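PDB 6NLR: histidinol-phosphatase from Listeria monocytogenes serotype 4b str. H7858, which probably hydrolyses histidinol phosphate to histidinol and phosphate in histidine biosynthesis, using a trinuclear metal centre typical of PHP-family phosphatases. Local coordinates for residues 120-125 with 157-162. Numbering follows the deposited sequence.
Sequences LSLHFL and LAYLEG. With MN (manganese (II) ion), chain E.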
loop_
_atom_site.group_PDB
_atom_site.type_symbol
_atom_site.label_atom_id
_atom_site.label_comp_id
_atom_site.label_asym_id
_atom_site.label_seq_id
_atom_site.Cartn_x
_atom_site.Cartn_y
_atom_site.Cartn_z
ATOM N N LEU A 120 -3.173 -2.016 5.164
ATOM C CA LEU A 120 -4.431 -1.404 4.689
ATOM C C LEU A 120 -4.047 -0.200 3.846
ATOM O O LEU A 120 -3.395 0.709 4.387
ATOM C CB LEU A 120 -5.297 -1.016 5.883
ATOM C CG LEU A 120 -6.649 -0.401 5.536
ATOM C CD1 LEU A 120 -7.548 -1.421 4.875
ATOM C CD2 LEU A 120 -7.301 0.178 6.791
ATOM N N SER A 121 -4.435 -0.226 2.578
ATOM C CA SER A 121 -4.008 0.746 1.545
ATOM C C SER A 121 -5.229 1.391 0.881
ATOM O O SER A 121 -6.183 0.669 0.534
ATOM C CB SER A 121 -3.148 0.074 0.517
ATOM O OG SER A 121 -1.906 -0.267 1.092
ATOM N N LEU A 122 -5.144 2.686 0.643
ATOM C CA LEU A 122 -6.116 3.428 -0.200
ATOM C C LEU A 122 -5.557 3.561 -1.631
ATOM O O LEU A 122 -4.503 4.233 -1.815
ATOM C CB LEU A 122 -6.380 4.785 0.451
ATOM C CG LEU A 122 -7.433 5.634 -0.245
ATOM C CD1 LEU A 122 -8.824 5.029 -0.049
ATOM C CD2 LEU A 122 -7.363 7.058 0.249
ATOM N N HIS A 123 -6.277 3.019 -2.617
ATOM C CA HIS A 123 -5.878 3.032 -4.055
ATOM C C HIS A 123 -6.952 3.680 -4.936
ATOM O O HIS A 123 -6.631 3.994 -6.097
ATOM C CB HIS A 123 -5.601 1.620 -4.590
ATOM C CG HIS A 123 -4.477 0.892 -3.928
ATOM N ND1 HIS A 123 -4.668 -0.331 -3.310
ATOM C CD2 HIS A 123 -3.171 1.191 -3.768
ATOM C CE1 HIS A 123 -3.522 -0.752 -2.803
ATOM N NE2 HIS A 123 -2.605 0.167 -3.048
ATOM N N PHE A 124 -8.175 3.854 -4.435
ATOM C CA PHE A 124 -9.331 4.339 -5.225
ATOM C C PHE A 124 -10.048 5.450 -4.454
ATOM O O PHE A 124 -10.253 5.331 -3.231
ATOM C CB PHE A 124 -10.311 3.204 -5.511
ATOM C CG PHE A 124 -9.776 2.095 -6.380
ATOM C CD1 PHE A 124 -9.807 2.204 -7.760
ATOM C CD2 PHE A 124 -9.282 0.925 -5.809
ATOM C CE1 PHE A 124 -9.334 1.168 -8.554
ATOM C CE2 PHE A 124 -8.791 -0.096 -6.602
ATOM C CZ PHE A 124 -8.815 0.031 -7.970
ATOM N N LEU A 125 -10.421 6.505 -5.167
ATOM C CA LEU A 125 -11.280 7.601 -4.663
ATOM C C LEU A 125 -12.448 7.773 -5.612
ATOM O O LEU A 125 -12.325 7.424 -6.797
ATOM C CB LEU A 125 -10.492 8.913 -4.684
ATOM C CG LEU A 125 -9.517 9.146 -3.560
ATOM C CD1 LEU A 125 -8.785 10.463 -3.811
ATOM C CD2 LEU A 125 -10.250 9.149 -2.230
ATOM N N LEU A 157 -5.842 16.569 -0.598
ATOM C CA LEU A 157 -6.702 16.690 0.603
ATOM C C LEU A 157 -7.813 15.630 0.544
ATOM O O LEU A 157 -8.137 15.057 1.607
ATOM C CB LEU A 157 -7.246 18.117 0.691
ATOM C CG LEU A 157 -6.186 19.158 1.028
ATOM C CD1 LEU A 157 -6.673 20.564 0.773
ATOM C CD2 LEU A 157 -5.763 18.985 2.460
ATOM N N ALA A 158 -8.359 15.338 -0.643
ATOM C CA ALA A 158 -9.376 14.266 -0.779
ATOM C C ALA A 158 -8.736 12.903 -0.451
ATOM O O ALA A 158 -9.344 12.075 0.251
ATOM C CB ALA A 158 -9.951 14.286 -2.149
ATOM N N TYR A 159 -7.518 12.690 -0.924
ATOM C CA TYR A 159 -6.738 11.451 -0.661
ATOM C C TYR A 159 -6.526 11.287 0.848
ATOM O O TYR A 159 -6.824 10.185 1.407
ATOM C CB TYR A 159 -5.420 11.491 -1.434
ATOM C CG TYR A 159 -4.445 10.445 -0.977
ATOM C CD1 TYR A 159 -4.574 9.118 -1.398
ATOM C CD2 TYR A 159 -3.430 10.765 -0.086
ATOM C CE1 TYR A 159 -3.702 8.143 -0.946
ATOM C CE2 TYR A 159 -2.532 9.806 0.339
ATOM C CZ TYR A 159 -2.677 8.490 -0.070
ATOM O OH TYR A 159 -1.787 7.548 0.386
ATOM N N LEU A 160 -6.044 12.339 1.510
ATOM C CA LEU A 160 -5.746 12.261 2.963
ATOM C C LEU A 160 -7.044 12.061 3.759
ATOM O O LEU A 160 -6.976 11.392 4.807
ATOM C CB LEU A 160 -4.966 13.498 3.409
ATOM C CG LEU A 160 -3.563 13.593 2.827
ATOM C CD1 LEU A 160 -2.890 14.887 3.247
ATOM C CD2 LEU A 160 -2.719 12.417 3.251
ATOM N N GLU A 161 -8.176 12.602 3.310
ATOM C CA GLU A 161 -9.473 12.346 3.982
ATOM C C GLU A 161 -9.764 10.837 3.907
ATOM O O GLU A 161 -10.207 10.266 4.922
ATOM C CB GLU A 161 -10.610 13.168 3.374
ATOM C CG GLU A 161 -11.978 12.840 3.976
ATOM C CD GLU A 161 -12.081 13.016 5.493
ATOM O OE1 GLU A 161 -11.394 13.936 6.043
ATOM O OE2 GLU A 161 -12.824 12.223 6.136
ATOM N N GLY A 162 -9.504 10.199 2.749
ATOM C CA GLY A 162 -9.654 8.741 2.574
ATOM C C GLY A 162 -8.747 7.966 3.523
ATOM O O GLY A 162 -9.194 6.950 4.104
HETATM MN MN MN E . -0.584 -0.277 -2.769
HETATM O O HOH W 1 -2.526 5.141 -0.089
HETATM O O HOH W 2 0.064 1.301 -4.346
HETATM O O HOH W 3 1.075 -0.963 -2.654
#
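Leu122 and Leu125 pack on helix 152-168 in the TIM-barrel-like PHP fold, on an interrupted strand, 117-127, that also carries the manganese ligand His123. The helix presents Ala158, Tyr159 and Gly162 to these two side chains. Leu122 has its CG anti to the backbone N (chi1 -176°), and its CD2 meets the helix backbone. CD2 is 3.4 Å from Tyr159 O and 3.7 Å from Gly162 C. The same methyl approaches the Tyr159 ring obliquely, 3.8 Å from CD1. Gly162 has no side chain, and the methyl comes close to its backbone. Leu125 packs nearer the start of the helix segment. Its CD1 lies 3.9 Å from Tyr159 N, and its CD2 is 3.9 Å from Ala158 O. CD1 also touches the CB atoms of Ala158 and Tyr159. Ile145 of helix 138-149 packs on Leu125 as well.

The polar link is a water. It donates to Leu122 O at 2.8 Å and lies 2.6 Å from Tyr159 OH, at the ring edge and in the ring plane. Tyr159 OH also hydrogen-bonds to Leu184 N, which ties the helix to the chain just after His181. Between the two leucines, the CB of His123 points away from the helix. Its NE2 binds manganese at 2.1 Å, alongside Glu93 and His181, while Asp95 OD1 accepts a bond from ND1. Together with the metal bond, that second-shell bond holds the ring's rotation, and it may make the ring a stronger metal donor. The contact is thus mainly apolar, with the water giving Leu122 O a hydrogen-bond donor, and it packs the leucines before and after a metal ligand onto the helix.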